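Local coordinates for LIM domain only protein 7 (Homo sapiens, PDB 2EAQ), which carries a PDZ domain, a module that in other proteins typically binds C-terminal peptides, so it probably mediates protein-protein interactions, at residues I7-T12 against L81-R86. Residues are numbered along the deposited sequence; the frame is centred on the assembly and turned at random.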
loop_
_atom_site.group_PDB
_atom_site.type_symbol
_atom_site.label_atom_id
_atom_site.label_comp_id
_atom_site.label_asym_id
_atom_site.label_seq_id
_atom_site.Cartn_x
_atom_site.Cartn_y
_atom_site.Cartn_z
ATOM N N ILE A 7 0.769 -8.695 -1.092
ATOM C CA ILE A 7 -0.332 -8.445 -2.018
ATOM C C ILE A 7 0.197 -7.716 -3.239
ATOM O O ILE A 7 0.825 -6.666 -3.105
ATOM C CB ILE A 7 -1.402 -7.616 -1.331
ATOM C CG1 ILE A 7 -1.924 -8.353 -0.089
ATOM C CG2 ILE A 7 -2.567 -7.301 -2.328
ATOM C CD1 ILE A 7 -3.079 -7.580 0.661
ATOM N N SER A 8 -0.029 -8.261 -4.426
ATOM C CA SER A 8 0.445 -7.652 -5.652
ATOM C C SER A 8 -0.668 -6.867 -6.312
ATOM O O SER A 8 -1.758 -7.381 -6.496
ATOM C CB SER A 8 0.914 -8.760 -6.581
ATOM O OG SER A 8 1.564 -8.095 -7.718
ATOM N N ILE A 9 -0.381 -5.602 -6.598
ATOM C CA ILE A 9 -1.361 -4.660 -7.209
ATOM C C ILE A 9 -0.664 -4.115 -8.450
ATOM O O ILE A 9 0.522 -3.801 -8.408
ATOM C CB ILE A 9 -1.766 -3.498 -6.227
ATOM C CG1 ILE A 9 -2.038 -4.113 -4.849
ATOM C CG2 ILE A 9 -2.974 -2.762 -6.786
ATOM C CD1 ILE A 9 -2.485 -3.094 -3.809
ATOM N N ASN A 10 -1.381 -4.023 -9.561
ATOM C CA ASN A 10 -0.771 -3.591 -10.840
ATOM C C ASN A 10 -1.698 -2.747 -11.645
ATOM O O ASN A 10 -2.906 -3.022 -11.661
ATOM C CB ASN A 10 -0.413 -4.813 -11.698
ATOM C CG ASN A 10 0.549 -5.736 -11.000
ATOM O OD1 ASN A 10 1.759 -5.537 -11.042
ATOM N ND2 ASN A 10 0.023 -6.733 -10.317
ATOM N N GLN A 11 -1.177 -1.700 -12.296
ATOM C CA GLN A 11 -2.001 -0.893 -13.197
ATOM C C GLN A 11 -1.083 -0.317 -14.257
ATOM O O GLN A 11 0.119 -0.565 -14.221
ATOM C CB GLN A 11 -2.789 0.186 -12.410
ATOM C CG GLN A 11 -1.894 1.224 -11.749
ATOM C CD GLN A 11 -2.632 2.279 -11.027
ATOM O OE1 GLN A 11 -2.111 3.412 -10.935
ATOM N NE2 GLN A 11 -3.782 2.003 -10.578
ATOM N N THR A 12 -1.648 0.387 -15.224
ATOM C CA THR A 12 -0.804 0.906 -16.313
ATOM C C THR A 12 0.284 1.820 -15.814
ATOM O O THR A 12 0.025 2.672 -14.961
ATOM C CB THR A 12 -1.670 1.696 -17.242
ATOM O OG1 THR A 12 -2.741 0.843 -17.653
ATOM C CG2 THR A 12 -0.902 2.036 -18.520
ATOM N N LEU A 81 2.936 -2.488 -7.525
ATOM C CA LEU A 81 3.001 -2.304 -6.102
ATOM C C LEU A 81 2.880 -3.657 -5.404
ATOM O O LEU A 81 1.791 -4.212 -5.359
ATOM C CB LEU A 81 1.856 -1.351 -5.766
ATOM C CG LEU A 81 1.752 -0.786 -4.388
ATOM C CD1 LEU A 81 3.002 -0.006 -3.989
ATOM C CD2 LEU A 81 0.500 0.114 -4.418
ATOM N N VAL A 82 3.981 -4.173 -4.867
ATOM C CA VAL A 82 3.991 -5.444 -4.130
ATOM C C VAL A 82 4.055 -5.015 -2.658
ATOM O O VAL A 82 5.108 -4.526 -2.200
ATOM C CB VAL A 82 5.187 -6.321 -4.506
ATOM C CG1 VAL A 82 5.236 -7.617 -3.671
ATOM C CG2 VAL A 82 5.051 -6.783 -5.956
ATOM N N MET A 83 2.952 -5.220 -1.952
ATOM C CA MET A 83 2.829 -4.739 -0.571
ATOM C C MET A 83 2.961 -5.795 0.460
ATOM O O MET A 83 2.300 -6.832 0.324
ATOM C CB MET A 83 1.459 -4.087 -0.382
ATOM C CG MET A 83 0.997 -3.053 -1.475
ATOM S SD MET A 83 -0.580 -2.136 -1.023
ATOM C CE MET A 83 -0.378 -2.365 0.809
ATOM N N ASP A 84 3.802 -5.601 1.445
ATOM C CA ASP A 84 3.845 -6.567 2.548
ATOM C C ASP A 84 2.949 -5.976 3.622
ATOM O O ASP A 84 3.157 -4.807 4.001
ATOM C CB ASP A 84 5.264 -6.732 3.070
ATOM C CG ASP A 84 6.117 -7.533 2.156
ATOM O OD1 ASP A 84 5.568 -8.086 1.216
ATOM O OD2 ASP A 84 7.323 -7.620 2.407
ATOM N N VAL A 85 1.902 -6.672 4.016
ATOM C CA VAL A 85 0.980 -6.213 5.017
ATOM C C VAL A 85 0.802 -7.210 6.127
ATOM O O VAL A 85 1.152 -8.393 6.021
ATOM C CB VAL A 85 -0.439 -5.855 4.403
ATOM C CG1 VAL A 85 -0.287 -4.938 3.183
ATOM C CG2 VAL A 85 -1.209 -7.079 4.041
ATOM N N ARG A 86 0.254 -6.733 7.224
ATOM C CA ARG A 86 -0.081 -7.547 8.404
ATOM C C ARG A 86 -1.571 -7.331 8.588
ATOM O O ARG A 86 -2.054 -6.203 8.781
ATOM C CB ARG A 86 0.698 -7.037 9.613
ATOM C CG ARG A 86 0.447 -7.800 10.875
ATOM C CD ARG A 86 1.649 -7.673 11.799
ATOM N NE ARG A 86 2.856 -7.617 10.987
ATOM C CZ ARG A 86 4.039 -8.117 11.313
ATOM N NH1 ARG A 86 4.204 -8.742 12.465
ATOM N NH2 ARG A 86 5.072 -7.960 10.485
#
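Ile7 and Met83 pair backbone to backbone as an antiparallel hydrogen-bonded pair: Ile7 N donates to Met83 O and Met83 N to Ile7 O, both at 2.8 Å. Two residues on, Ile9 and Leu81 repeat the exchange, Ile9 N to Leu81 O and Leu81 N to Ile9 O, each 2.9 Å. Between them Ser8 faces Val82 as a non-hydrogen-bonded pair, and Val82 CA approaches Ile7 O at 3.5 Å in a CA-H...O contact.

On the inner face, Ile9 CB faces Leu81 CB at 4.2 Å, while the outer end of Ile9 runs on to Met83. CG1 sits anti to the carbonyl carbon and chi2 is extended (-178°), which carries CD1 to 3.5 Å from Met83 SD. Ile7, two residues earlier, sends its CD1 past Met83 to Val85 CG2 at 3.9 Å, with the two side chains roughly perpendicular. Phe19 lies against Ile9 and Leu81, helix 65-78 covers Leu81 through Met72 and Ala75, and Ile52 and Ile55 of strand 51-55 pack on Met83. On the other face Ser8 OG takes a weak bond from Asn10 ND2, and Asp84 forms a salt bridge with Arg6.

This joins the N-terminal strand to the C-terminal one: strand 2-10 is the edge of the antiparallel sheet, and strand 80-88 lies between it and strand 51-55. Four backbone bonds fix the register, while apolar contacts bury one face in the core; the other face, with Ser8, Asn10 and Asp84 beside Val82, is largely polar.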